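Local coordinates for protein peptidoglycan D,D-transpeptidase FtsI (Yersinia pestis, PDB 6SYN) that probably cross-links peptidoglycan stem peptides during septal cell-wall synthesis, as a class B penicillin-binding protein that beta-lactam antibiotics acylate, at residues E183-L188 with L503-I508; A116-A121 with S223-P228; S204-L209 with N241-D246; M383-P388 with G400-P405; A38-L43 with R80-A85. All coordinates share one frame; numbering follows the deposited sequence.

Contact 1 (E183-L188 with L503-I508); sequences ERLQAL and LRTMNI. With ACT (acetate ion), chain C.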
# COMPACT_ATOMS: atom_id res chain seq x y z
N GLU A 183 -10.65 -10.72 -1.12
CA GLU A 183 -9.69 -11.56 -0.35
C GLU A 183 -8.75 -12.29 -1.33
O GLU A 183 -7.54 -12.33 -1.04
CB GLU A 183 -10.41 -12.54 0.59
CG GLU A 183 -9.64 -13.82 0.89
CD GLU A 183 -8.33 -13.63 1.63
OE1 GLU A 183 -8.16 -12.56 2.24
OE2 GLU A 183 -7.47 -14.54 1.60
N ARG A 184 -9.29 -12.84 -2.42
CA ARG A 184 -8.51 -13.53 -3.49
C ARG A 184 -7.44 -12.59 -4.04
O ARG A 184 -6.31 -13.06 -4.27
CB ARG A 184 -9.41 -13.97 -4.65
CG ARG A 184 -10.40 -15.08 -4.34
CD ARG A 184 -11.38 -15.29 -5.49
NE ARG A 184 -12.04 -14.03 -5.84
CZ ARG A 184 -12.63 -13.75 -7.01
NH1 ARG A 184 -12.65 -14.62 -8.00
NH2 ARG A 184 -13.18 -12.56 -7.18
N LEU A 185 -7.80 -11.32 -4.27
CA LEU A 185 -6.92 -10.31 -4.92
C LEU A 185 -5.94 -9.75 -3.89
O LEU A 185 -4.78 -9.50 -4.26
CB LEU A 185 -7.77 -9.20 -5.56
CG LEU A 185 -8.78 -9.63 -6.63
CD1 LEU A 185 -9.33 -8.41 -7.35
CD2 LEU A 185 -8.18 -10.59 -7.64
N GLN A 186 -6.36 -9.59 -2.63
CA GLN A 186 -5.46 -9.20 -1.51
C GLN A 186 -4.41 -10.30 -1.32
O GLN A 186 -3.22 -9.96 -1.14
CB GLN A 186 -6.25 -8.93 -0.23
CG GLN A 186 -5.38 -8.42 0.92
CD GLN A 186 -4.98 -6.98 0.78
OE1 GLN A 186 -5.36 -6.29 -0.17
NE2 GLN A 186 -4.19 -6.49 1.72
N ALA A 187 -4.84 -11.56 -1.37
CA ALA A 187 -3.97 -12.76 -1.24
C ALA A 187 -2.93 -12.75 -2.36
O ALA A 187 -1.73 -12.92 -2.05
CB ALA A 187 -4.81 -14.02 -1.27
N LEU A 188 -3.37 -12.52 -3.61
CA LEU A 188 -2.47 -12.45 -4.79
C LEU A 188 -1.53 -11.26 -4.66
O LEU A 188 -0.31 -11.43 -4.82
CB LEU A 188 -3.29 -12.32 -6.08
CG LEU A 188 -2.45 -11.97 -7.31
CD1 LEU A 188 -1.43 -13.07 -7.58
CD2 LEU A 188 -3.32 -11.72 -8.52
N LEU A 503 -6.44 -9.84 -13.80
CA LEU A 503 -7.17 -9.88 -15.09
C LEU A 503 -7.84 -11.25 -15.27
O LEU A 503 -8.98 -11.29 -15.77
CB LEU A 503 -6.21 -9.59 -16.25
CG LEU A 503 -5.79 -8.13 -16.39
CD1 LEU A 503 -4.47 -8.00 -17.13
CD2 LEU A 503 -6.88 -7.33 -17.08
N ARG A 504 -7.15 -12.32 -14.87
CA ARG A 504 -7.60 -13.73 -15.05
C ARG A 504 -8.65 -14.10 -13.99
O ARG A 504 -9.69 -14.66 -14.38
CB ARG A 504 -6.39 -14.68 -15.02
CG ARG A 504 -5.62 -14.74 -16.33
CD ARG A 504 -6.51 -15.08 -17.52
NE ARG A 504 -5.93 -15.19 -18.86
CZ ARG A 504 -4.64 -15.09 -19.22
NH1 ARG A 504 -4.33 -15.22 -20.50
NH2 ARG A 504 -3.67 -14.88 -18.34
N THR A 505 -8.38 -13.80 -12.71
CA THR A 505 -9.35 -13.98 -11.60
C THR A 505 -10.68 -13.32 -11.97
O THR A 505 -11.73 -13.96 -11.84
CB THR A 505 -8.84 -13.37 -10.29
OG1 THR A 505 -7.57 -13.93 -9.96
CG2 THR A 505 -9.80 -13.58 -9.14
N MET A 506 -10.61 -12.07 -12.44
CA MET A 506 -11.78 -11.20 -12.75
C MET A 506 -12.31 -11.48 -14.16
O MET A 506 -13.20 -10.72 -14.61
CB MET A 506 -11.36 -9.73 -12.62
CG MET A 506 -10.92 -9.36 -11.21
SD MET A 506 -12.17 -9.81 -9.98
CE MET A 506 -13.43 -8.61 -10.37
N ASN A 507 -11.81 -12.54 -14.81
CA ASN A 507 -12.29 -13.08 -16.11
C ASN A 507 -12.35 -11.98 -17.17
O ASN A 507 -13.41 -11.85 -17.80
CB ASN A 507 -13.67 -13.73 -15.97
CG ASN A 507 -13.72 -14.89 -15.00
OD1 ASN A 507 -12.82 -15.72 -14.96
ND2 ASN A 507 -14.79 -14.96 -14.22
N ILE A 508 -11.26 -11.23 -17.38
CA ILE A 508 -11.22 -10.10 -18.36
C ILE A 508 -10.79 -10.63 -19.73
O ILE A 508 -9.72 -11.27 -19.80
CB ILE A 508 -10.32 -8.95 -17.88
CG1 ILE A 508 -10.70 -8.47 -16.48
CG2 ILE A 508 -10.32 -7.81 -18.89
CD1 ILE A 508 -12.10 -7.91 -16.36
C ACT C . -15.36 -13.53 -10.23
O ACT C . -14.21 -13.12 -10.47
OXT ACT C . -16.35 -12.78 -10.09
CH3 ACT C . -15.58 -15.05 -10.11

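Contact 2 (A116-A121 with S223-P228); sequences AGQVMA and SPSYNP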
# COMPACT_ATOMS: atom_id res chain seq x y z
N ALA A 116 -8.00 -14.40 7.41
CA ALA A 116 -7.08 -14.02 6.30
C ALA A 116 -5.68 -13.73 6.86
O ALA A 116 -4.73 -13.64 6.05
CB ALA A 116 -7.64 -12.84 5.54
N GLY A 117 -5.55 -13.57 8.19
CA GLY A 117 -4.27 -13.52 8.92
C GLY A 117 -3.46 -12.26 8.62
O GLY A 117 -4.01 -11.15 8.73
N GLN A 118 -2.18 -12.45 8.26
CA GLN A 118 -1.18 -11.37 8.05
C GLN A 118 -1.48 -10.62 6.74
O GLN A 118 -0.99 -9.48 6.60
CB GLN A 118 0.24 -11.95 8.09
CG GLN A 118 0.81 -12.33 6.72
CD GLN A 118 1.82 -13.45 6.76
OE1 GLN A 118 1.51 -14.55 7.22
NE2 GLN A 118 3.01 -13.20 6.26
N VAL A 119 -2.29 -11.22 5.85
CA VAL A 119 -2.59 -10.74 4.47
C VAL A 119 -3.43 -9.45 4.52
O VAL A 119 -3.05 -8.48 3.84
CB VAL A 119 -3.27 -11.85 3.64
CG1 VAL A 119 -3.67 -11.38 2.24
CG2 VAL A 119 -2.40 -13.09 3.53
N MET A 120 -4.52 -9.43 5.30
CA MET A 120 -5.41 -8.24 5.46
C MET A 120 -4.96 -7.40 6.67
O MET A 120 -5.57 -6.34 6.89
CB MET A 120 -6.87 -8.65 5.72
CG MET A 120 -7.54 -9.46 4.62
SD MET A 120 -8.20 -8.53 3.20
CE MET A 120 -8.69 -6.98 3.95
N ALA A 121 -3.96 -7.85 7.43
CA ALA A 121 -3.66 -7.35 8.80
C ALA A 121 -3.73 -5.82 8.83
O ALA A 121 -4.42 -5.28 9.71
CB ALA A 121 -2.31 -7.85 9.25
N SER A 223 4.49 -5.11 3.01
CA SER A 223 5.53 -6.00 3.57
C SER A 223 6.63 -5.12 4.15
O SER A 223 7.10 -4.22 3.46
CB SER A 223 6.05 -6.95 2.53
OG SER A 223 7.01 -7.83 3.08
N PRO A 224 7.07 -5.33 5.41
CA PRO A 224 6.60 -6.44 6.25
C PRO A 224 5.20 -6.28 6.86
O PRO A 224 4.74 -5.16 7.01
CB PRO A 224 7.63 -6.45 7.39
CG PRO A 224 8.01 -5.00 7.53
CD PRO A 224 8.07 -4.50 6.10
N SER A 225 4.57 -7.40 7.21
CA SER A 225 3.26 -7.43 7.89
C SER A 225 3.46 -7.94 9.32
O SER A 225 4.60 -7.80 9.83
CB SER A 225 2.26 -8.26 7.14
OG SER A 225 0.93 -7.90 7.51
N TYR A 226 2.40 -8.45 9.94
CA TYR A 226 2.39 -9.03 11.30
C TYR A 226 1.25 -10.04 11.38
O TYR A 226 0.33 -9.94 10.55
CB TYR A 226 2.25 -7.95 12.38
CG TYR A 226 0.91 -7.26 12.48
CD1 TYR A 226 -0.11 -7.79 13.25
CD2 TYR A 226 0.69 -6.05 11.86
CE1 TYR A 226 -1.33 -7.15 13.37
CE2 TYR A 226 -0.53 -5.39 11.97
CZ TYR A 226 -1.54 -5.94 12.73
OH TYR A 226 -2.73 -5.28 12.84
N ASN A 227 1.31 -10.96 12.33
CA ASN A 227 0.21 -11.93 12.59
C ASN A 227 -0.70 -11.37 13.68
O ASN A 227 -0.28 -11.22 14.83
CB ASN A 227 0.75 -13.32 12.91
CG ASN A 227 -0.35 -14.38 12.90
OD1 ASN A 227 -1.52 -14.08 12.67
ND2 ASN A 227 0.03 -15.62 13.15
N PRO A 228 -1.97 -11.05 13.35
CA PRO A 228 -2.90 -10.44 14.29
C PRO A 228 -3.63 -11.45 15.19
O PRO A 228 -4.36 -11.04 16.05
CB PRO A 228 -3.91 -9.75 13.36
CG PRO A 228 -3.98 -10.66 12.16
CD PRO A 228 -2.59 -11.27 12.03

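Contact 3 (S204-L209 with N241-D246); sequences SGTAVL and NRAITD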
# COMPACT_ATOMS: atom_id res chain seq x y z
N SER A 204 10.81 -2.13 3.06
CA SER A 204 9.36 -2.38 2.97
C SER A 204 8.92 -2.36 1.50
O SER A 204 9.75 -2.08 0.61
CB SER A 204 8.58 -1.38 3.80
OG SER A 204 8.20 -0.23 3.05
N GLY A 205 7.66 -2.69 1.27
CA GLY A 205 6.96 -2.51 -0.01
C GLY A 205 5.51 -2.22 0.27
O GLY A 205 5.07 -2.47 1.41
N THR A 206 4.79 -1.68 -0.71
CA THR A 206 3.31 -1.59 -0.68
C THR A 206 2.80 -1.67 -2.12
O THR A 206 3.48 -1.15 -3.03
CB THR A 206 2.83 -0.38 0.15
OG1 THR A 206 1.69 0.20 -0.47
CG2 THR A 206 3.88 0.68 0.36
N ALA A 207 1.69 -2.40 -2.28
CA ALA A 207 0.93 -2.54 -3.54
C ALA A 207 -0.49 -2.06 -3.28
O ALA A 207 -1.10 -2.55 -2.31
CB ALA A 207 0.97 -3.97 -4.01
N VAL A 208 -0.98 -1.12 -4.09
CA VAL A 208 -2.40 -0.66 -4.06
C VAL A 208 -3.03 -0.97 -5.42
O VAL A 208 -2.42 -0.61 -6.45
CB VAL A 208 -2.52 0.83 -3.68
CG1 VAL A 208 -3.97 1.28 -3.63
CG2 VAL A 208 -1.83 1.12 -2.36
N LEU A 209 -4.20 -1.62 -5.39
CA LEU A 209 -5.03 -1.97 -6.58
C LEU A 209 -6.39 -1.28 -6.44
O LEU A 209 -7.09 -1.55 -5.45
CB LEU A 209 -5.20 -3.49 -6.63
CG LEU A 209 -5.96 -4.02 -7.84
CD1 LEU A 209 -5.07 -4.00 -9.08
CD2 LEU A 209 -6.47 -5.43 -7.57
N ASN A 241 -0.18 1.20 8.57
CA ASN A 241 -0.50 0.91 7.15
C ASN A 241 0.32 1.86 6.27
O ASN A 241 -0.12 3.01 6.08
CB ASN A 241 -2.01 1.04 6.92
CG ASN A 241 -2.45 0.64 5.53
OD1 ASN A 241 -1.63 0.40 4.65
ND2 ASN A 241 -3.76 0.57 5.32
N ARG A 242 1.47 1.40 5.77
CA ARG A 242 2.43 2.23 4.99
C ARG A 242 1.73 2.87 3.78
O ARG A 242 2.13 3.97 3.40
CB ARG A 242 3.64 1.40 4.55
CG ARG A 242 4.60 1.06 5.69
CD ARG A 242 5.84 0.34 5.20
NE ARG A 242 6.90 0.26 6.20
CZ ARG A 242 8.05 0.94 6.18
NH1 ARG A 242 8.32 1.78 5.19
NH2 ARG A 242 8.93 0.76 7.14
N ALA A 243 0.71 2.21 3.21
CA ALA A 243 -0.03 2.67 2.01
C ALA A 243 -0.70 4.03 2.25
O ALA A 243 -0.91 4.76 1.25
CB ALA A 243 -1.04 1.62 1.59
N ILE A 244 -1.03 4.36 3.50
CA ILE A 244 -1.68 5.65 3.88
C ILE A 244 -0.75 6.50 4.77
O ILE A 244 -1.11 7.67 5.01
CB ILE A 244 -3.06 5.43 4.54
CG1 ILE A 244 -3.02 4.46 5.74
CG2 ILE A 244 -4.08 4.99 3.50
CD1 ILE A 244 -4.19 4.60 6.68
N THR A 245 0.39 5.98 5.25
CA THR A 245 1.26 6.73 6.21
C THR A 245 2.63 7.04 5.60
O THR A 245 3.10 8.18 5.78
CB THR A 245 1.37 6.04 7.57
OG1 THR A 245 2.18 4.87 7.44
CG2 THR A 245 0.02 5.66 8.16
N ASP A 246 3.29 6.09 4.93
CA ASP A 246 4.49 6.43 4.13
C ASP A 246 4.08 7.53 3.16
O ASP A 246 3.13 7.30 2.38
CB ASP A 246 5.06 5.25 3.34
CG ASP A 246 5.97 4.31 4.11
OD1 ASP A 246 6.46 4.69 5.20
OD2 ASP A 246 6.20 3.20 3.60
O HOH W 1 6.83 1.26 1.22

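Contact 4 (M383-P388 with G400-P405); sequences MGVYRP and GERIFP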
# COMPACT_ATOMS: atom_id res chain seq x y z
N MET A 383 -9.64 7.51 -18.12
CA MET A 383 -9.40 8.52 -19.19
C MET A 383 -9.83 9.90 -18.68
O MET A 383 -10.65 10.56 -19.35
CB MET A 383 -10.14 8.17 -20.49
CG MET A 383 -9.80 6.79 -21.05
SD MET A 383 -8.05 6.59 -21.52
CE MET A 383 -7.86 4.83 -21.25
N GLY A 384 -9.31 10.31 -17.52
CA GLY A 384 -9.42 11.69 -16.99
C GLY A 384 -10.67 11.94 -16.16
O GLY A 384 -11.17 13.09 -16.18
N VAL A 385 -11.16 10.93 -15.43
CA VAL A 385 -12.32 11.07 -14.49
C VAL A 385 -11.83 10.78 -13.06
O VAL A 385 -11.68 9.59 -12.71
CB VAL A 385 -13.49 10.16 -14.91
CG1 VAL A 385 -14.61 10.13 -13.88
CG2 VAL A 385 -14.03 10.56 -16.28
N TYR A 386 -11.59 11.84 -12.29
CA TYR A 386 -11.15 11.79 -10.87
C TYR A 386 -12.33 11.35 -10.00
O TYR A 386 -13.27 12.15 -9.81
CB TYR A 386 -10.62 13.16 -10.44
CG TYR A 386 -10.13 13.24 -9.01
CD1 TYR A 386 -8.86 12.81 -8.67
CD2 TYR A 386 -10.92 13.77 -8.01
CE1 TYR A 386 -8.39 12.89 -7.37
CE2 TYR A 386 -10.48 13.85 -6.70
CZ TYR A 386 -9.21 13.40 -6.38
OH TYR A 386 -8.76 13.48 -5.09
N ARG A 387 -12.28 10.10 -9.51
CA ARG A 387 -13.33 9.49 -8.65
C ARG A 387 -12.82 9.38 -7.21
O ARG A 387 -11.63 9.21 -6.98
CB ARG A 387 -13.74 8.12 -9.21
CG ARG A 387 -15.06 8.15 -9.97
CD ARG A 387 -15.55 6.80 -10.45
NE ARG A 387 -14.90 6.46 -11.70
CZ ARG A 387 -15.38 6.70 -12.92
NH1 ARG A 387 -14.67 6.35 -13.98
NH2 ARG A 387 -16.56 7.27 -13.09
N PRO A 388 -13.70 9.55 -6.20
CA PRO A 388 -13.33 9.28 -4.81
C PRO A 388 -13.08 7.80 -4.49
O PRO A 388 -13.74 6.94 -5.03
CB PRO A 388 -14.52 9.78 -3.98
CG PRO A 388 -15.67 9.93 -4.96
CD PRO A 388 -15.06 10.09 -6.33
N GLY A 400 -17.98 10.97 -11.00
CA GLY A 400 -16.61 11.51 -10.95
C GLY A 400 -16.56 12.91 -11.51
O GLY A 400 -17.55 13.33 -12.16
N GLU A 401 -15.46 13.62 -11.27
CA GLU A 401 -15.16 14.95 -11.86
C GLU A 401 -14.20 14.75 -13.03
O GLU A 401 -13.15 14.11 -12.83
CB GLU A 401 -14.58 15.89 -10.79
CG GLU A 401 -14.62 17.36 -11.17
CD GLU A 401 -13.92 18.29 -10.19
OE1 GLU A 401 -13.39 17.81 -9.18
OE2 GLU A 401 -13.92 19.52 -10.45
N ARG A 402 -14.56 15.24 -14.21
CA ARG A 402 -13.67 15.31 -15.41
C ARG A 402 -12.57 16.34 -15.12
O ARG A 402 -12.92 17.48 -14.74
CB ARG A 402 -14.50 15.67 -16.65
CG ARG A 402 -13.70 16.18 -17.84
CD ARG A 402 -13.17 15.08 -18.73
NE ARG A 402 -14.19 14.10 -19.08
CZ ARG A 402 -13.94 12.91 -19.63
NH1 ARG A 402 -12.70 12.57 -19.91
NH2 ARG A 402 -14.93 12.08 -19.89
N ILE A 403 -11.31 15.96 -15.28
CA ILE A 403 -10.14 16.87 -15.04
C ILE A 403 -9.33 17.03 -16.33
O ILE A 403 -8.75 18.12 -16.51
CB ILE A 403 -9.28 16.37 -13.86
CG1 ILE A 403 -8.83 14.92 -14.04
CG2 ILE A 403 -10.03 16.57 -12.55
CD1 ILE A 403 -7.44 14.66 -13.53
N PHE A 404 -9.29 16.01 -17.19
CA PHE A 404 -8.70 16.09 -18.56
C PHE A 404 -9.67 15.49 -19.57
O PHE A 404 -10.34 14.51 -19.27
CB PHE A 404 -7.33 15.41 -18.62
CG PHE A 404 -6.17 16.35 -18.45
CD1 PHE A 404 -5.93 16.95 -17.22
CD2 PHE A 404 -5.33 16.65 -19.51
CE1 PHE A 404 -4.86 17.83 -17.07
CE2 PHE A 404 -4.26 17.52 -19.35
CZ PHE A 404 -4.03 18.11 -18.13
N PRO A 405 -9.73 16.05 -20.80
CA PRO A 405 -10.57 15.50 -21.87
C PRO A 405 -10.13 14.08 -22.28
O PRO A 405 -8.94 13.86 -22.41
CB PRO A 405 -10.38 16.48 -23.04
CG PRO A 405 -9.76 17.72 -22.43
CD PRO A 405 -8.98 17.24 -21.24

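Contact 5 (A38-L43 with R80-A85); sequences ADPKEL and RFVYLA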
# COMPACT_ATOMS: atom_id res chain seq x y z
N ALA A 38 -2.95 -14.55 32.73
CA ALA A 38 -2.26 -14.44 34.03
C ALA A 38 -2.47 -13.02 34.56
O ALA A 38 -2.52 -12.09 33.74
CB ALA A 38 -0.80 -14.77 33.88
N ASP A 39 -2.69 -12.90 35.87
CA ASP A 39 -2.68 -11.60 36.61
C ASP A 39 -1.25 -11.39 37.11
O ASP A 39 -0.95 -11.73 38.24
CB ASP A 39 -3.66 -11.62 37.78
CG ASP A 39 -3.77 -10.29 38.53
OD1 ASP A 39 -2.79 -9.52 38.54
OD2 ASP A 39 -4.85 -10.05 39.09
N PRO A 40 -0.34 -10.84 36.29
CA PRO A 40 1.08 -10.90 36.62
C PRO A 40 1.38 -10.37 38.03
O PRO A 40 2.12 -11.03 38.72
CB PRO A 40 1.76 -10.07 35.52
CG PRO A 40 0.77 -10.08 34.38
CD PRO A 40 -0.59 -10.08 35.05
N LYS A 41 0.77 -9.25 38.44
CA LYS A 41 0.96 -8.68 39.80
C LYS A 41 0.61 -9.75 40.84
O LYS A 41 1.49 -10.08 41.67
CB LYS A 41 0.10 -7.43 40.04
CG LYS A 41 0.36 -6.74 41.38
CD LYS A 41 -0.74 -5.81 41.84
CE LYS A 41 -0.79 -5.65 43.35
NZ LYS A 41 -2.06 -5.04 43.80
N GLU A 42 -0.61 -10.28 40.78
CA GLU A 42 -1.14 -11.24 41.78
C GLU A 42 -0.31 -12.53 41.76
O GLU A 42 -0.19 -13.16 42.82
CB GLU A 42 -2.62 -11.53 41.51
CG GLU A 42 -3.26 -12.44 42.54
CD GLU A 42 -3.03 -12.07 43.99
OE1 GLU A 42 -2.29 -11.09 44.25
OE2 GLU A 42 -3.58 -12.76 44.87
N LEU A 43 0.24 -12.89 40.60
CA LEU A 43 1.06 -14.11 40.39
C LEU A 43 2.42 -13.95 41.09
O LEU A 43 2.84 -14.90 41.78
CB LEU A 43 1.22 -14.33 38.89
CG LEU A 43 1.68 -15.73 38.45
CD1 LEU A 43 1.13 -16.06 37.08
CD2 LEU A 43 3.19 -15.84 38.47
N ARG A 80 -2.53 -6.31 35.39
CA ARG A 80 -3.73 -7.04 35.88
C ARG A 80 -4.23 -8.00 34.80
O ARG A 80 -5.24 -8.69 35.07
CB ARG A 80 -4.84 -6.06 36.30
CG ARG A 80 -4.36 -4.64 36.57
CD ARG A 80 -5.11 -3.87 37.66
NE ARG A 80 -6.45 -3.44 37.29
CZ ARG A 80 -7.02 -2.28 37.65
NH1 ARG A 80 -8.26 -2.01 37.26
NH2 ARG A 80 -6.36 -1.38 38.37
N PHE A 81 -3.58 -8.05 33.63
CA PHE A 81 -3.98 -8.93 32.50
C PHE A 81 -2.84 -9.13 31.49
O PHE A 81 -2.35 -8.13 30.92
CB PHE A 81 -5.21 -8.38 31.78
CG PHE A 81 -5.81 -9.39 30.84
CD1 PHE A 81 -5.27 -9.61 29.58
CD2 PHE A 81 -6.88 -10.18 31.24
CE1 PHE A 81 -5.81 -10.56 28.73
CE2 PHE A 81 -7.42 -11.13 30.39
CZ PHE A 81 -6.88 -11.32 29.14
N VAL A 82 -2.48 -10.39 31.25
CA VAL A 82 -1.65 -10.83 30.08
C VAL A 82 -2.19 -12.17 29.58
O VAL A 82 -2.27 -13.11 30.40
CB VAL A 82 -0.15 -10.91 30.43
CG1 VAL A 82 0.37 -9.59 30.95
CG2 VAL A 82 0.15 -12.04 31.41
N TYR A 83 -2.54 -12.26 28.29
CA TYR A 83 -2.93 -13.53 27.61
C TYR A 83 -1.75 -14.51 27.64
O TYR A 83 -0.59 -14.08 27.43
CB TYR A 83 -3.39 -13.30 26.16
CG TYR A 83 -4.83 -12.88 25.99
CD1 TYR A 83 -5.87 -13.73 26.33
CD2 TYR A 83 -5.15 -11.63 25.49
CE1 TYR A 83 -7.19 -13.35 26.17
CE2 TYR A 83 -6.47 -11.23 25.33
CZ TYR A 83 -7.49 -12.10 25.67
OH TYR A 83 -8.79 -11.70 25.52
N LEU A 84 -2.05 -15.78 27.93
CA LEU A 84 -1.15 -16.96 27.77
C LEU A 84 -1.65 -17.81 26.60
O LEU A 84 -0.80 -18.41 25.91
CB LEU A 84 -1.13 -17.76 29.08
CG LEU A 84 -0.70 -16.99 30.33
CD1 LEU A 84 -0.74 -17.89 31.56
CD2 LEU A 84 0.69 -16.39 30.18
N ALA A 85 -2.97 -17.89 26.41
CA ALA A 85 -3.63 -18.55 25.26
C ALA A 85 -5.00 -17.91 25.01
O ALA A 85 -5.82 -17.88 25.94
CB ALA A 85 -3.76 -20.03 25.51

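Contact 1 (E183-L188 with L503-I508)
Both side chains that helix 183-199 extends here leave with CG anti to the carbonyl carbon, but they diverge further out. Arg184 runs straight through chi2 and then bends at chi3 (-55°), which brings its guanidinium across the end of helix 492-505; Leu185, with chi2 at -168°, sends CD2 to Thr505 and CD1 to Met506. Thr505 answers with CG2, placed anti to its backbone N. That methyl lies over one face of the guanidinium, offset toward the rim, 3.2 Å from Arg184 NH1, while Leu185 CD2 meets the same CG2 at 3.7 Å. Met506 folds at chi2 and chi3 so that SD comes within 4.1 Å of Leu185 CD1, the two side chains crossing at about a right angle. Polar ends are served elsewhere: Arg184 NH2 forms a salt bridge with Asp182, and Thr505 OG1 bonds to Gly501 O. An acetate, most likely a component of the crystallisation solution, sits at the guanidinium edge, its O 3.3 Å from Arg184 NH1 in a hydrogen bond. The contact thus joins the first turn of one helix to the C-terminal end of another, which closes in a Schellman motif with Asn507, at positive phi, as its C-prime residue.

Contact 2 (A116-A121 with S223-P228)
Two irregular segments meet here, a type II' beta turn from Ala116 to Val119 and the loop that follows strand 217-223, and they join the N-terminal module of this class B penicillin-binding protein to its transpeptidase domain. One classical hydrogen bond links them: Ser225 OG, anti to its backbone N, donates to Gln118 O over 2.6 Å, approaching in the carbonyl plane on a lone pair. A weaker polar contact runs beside it, the CA-H of Gln118 facing Tyr226 O with CA and O 3.3 Å apart. The amide end of Gln118 leads away from this interface, and its NE2 bonds to Tyr190 OH on helix 183-199. Apolar contacts centre on Ala121, whose CB points at the other segment and touches Pro228 CG at 4.4 Å. Pro228 also lays the CG and CD edge of its ring against the Gly117 carbonyl, CG being 3.5 Å from Gly117 O. Tyr226 supplies the aromatic part: chi1 of 70° puts CG in the crowded position between backbone N and carbonyl carbon, turning the ring back over Ala121. The result is a CH-pi contact, with Ala121 CB 4.1 Å from the centroid of the Tyr226 ring and 13° off its normal.

Contact 3 (S204-L209 with N241-D246)
Strand 204-211 passes the short helix 242-245 with Thr206 and Ala243 as the nearest pair, their CA atoms 6.0 Å apart. This is helix-on-sheet packing in the penicillin-binding transpeptidase fold: the strand lies in the five-stranded antiparallel sheet between 217-223 and 471-478, and the helix covers one of its faces. Ser204, Thr206 and Val208, every second residue of the strand, all point at the helix. Val208 CG2 meets Ala243 CB, and Thr206 OG1 lies 3.7 Å from the same methyl. Asn241 is the N-cap, its OD1 accepting from Ala243 N from above the carbonyl plane; Asn222 ND2 on the adjacent strand also bonds to that oxygen. Arg242 stretches out fully from CG to NE, carrying its guanidinium up against the Ser204 side chain. Ser204 CB covers one face of that group, offset toward the rim and 3.2 Å above the plane; Ser204 OG, 2.9 Å from Arg242 NH1, also lies over it, at too poor an angle for a hydrogen bond. The charge is answered within the helical segment, where Arg242 NH1 forms a salt bridge to Asp246; the other carboxylate oxygen, OD1, is paired with Arg240. Such a buried ion pair would be expected to favour the charged aspartate. A water spans the segments, 2.7 Å from Ser204 OG and donating to Asp246 OD2, whose syn lone pair receives Arg242 NH1 at 3.0 Å.

Contact 4 (M383-P388 with G400-P405)
Three backbone hydrogen bonds tie the segments together. Tyr386 and Glu401 form the hydrogen-bonded pair, with Tyr386 N reaching Glu401 O at 2.8 Å and Glu401 N returning to Tyr386 O, nearly straight at 165°. Ile403 N then reaches Gly384 O at 3.0 Å, from above the carbonyl plane. Arg402 adds a side-chain bond inside its own segment: bends at chi2 (87°) and chi3 (49°) fold the guanidinium back, so that NH1 points straight at Phe404 O, 3.1 Å away and in the guanidinium plane. This bond helps fix the group's rotation and presents one of its faces to Val385 CG2, which lies 4.0 Å above the plane. Val385 CG1, anti to its backbone N, packs on Gly400 CA at 3.8 Å and also covers a face of the Arg387 guanidinium; Arg387 NH2 bonds to Val398 O. On the face of the ribbon that carries Tyr386 and Glu401, Tyr386 CB touches Ile403 CG2, and the Tyr386 ring leads away to helix 370-381. Gly384, at positive phi, lies against the Phe404 carbonyl. The whole is a two-stranded antiparallel ribbon between helices 370-381 and 406-416, at the periphery of the transpeptidase domain.

Contact 5 (A38-L43 with R80-A85)
Both methyls of Val82 meet Pro40 CG at the centre of a small apolar cluster. Val82 CG1, anti to the carbonyl carbon, comes tip to tip with Pro40 CG at 3.5 Å. Val82 CG2 takes the crowded position between backbone N and carbonyl carbon, 3.6 Å from Pro40 CG, and also reaches Ala38 CB at 3.8 Å. Leu84 CD1 meets Ala38 CB too, at 3.9 Å, roughly at right angles to the valine; helix 66-74 continues the apolar layer, through Ile73 on Pro40 and Leu69 on Leu84. The backbone beneath belongs to the mixed sheet of the N-terminal module, where strands 26-38 and 82-88 run antiparallel and Ala38 faces Val82 as a hydrogen-bonded pair. Ala38 N donates to Val82 O over 2.8 Å, and Val82 N returns to Ala38 O, both almost along the C=O axes. Two residues on, Leu84 and Ala85 both face Val36, a classic beta bulge. At the polar edge the strand gives way to helix 40-45. Asp39, with CG anti to its backbone N (chi1 -176°), is the N-cap: its OD1 takes Glu42 N at 3.2 Å from above the carboxylate plane, and the same oxygen lies 3.8 Å from Arg80 CA.

The five contacts trace an elongated two-part molecule. Contact 5 belongs to the N-terminal module, and its centre lies about 55 Å from that of contact 4, on the opposite side of the chain's centre. Contacts 1, 2 and 3 gather between these extremes. Contact 2 joins contact 3 through the bond of Ser223 O to Gly205 N, where strands 217-223 and 204-211 share a sheet, and contact 1 through Gln186 NE2 on Val119 O. Contact 1 touches contact 3, Leu185 on Leu209. Contact 5 closes first, contact 2 crosses contacts 1 and 3, and contacts 3 and 4 both fall within the chain that contact 1 spans. Contact 2, bonded to contact 1, is where the N-terminal module meets the transpeptidase domain.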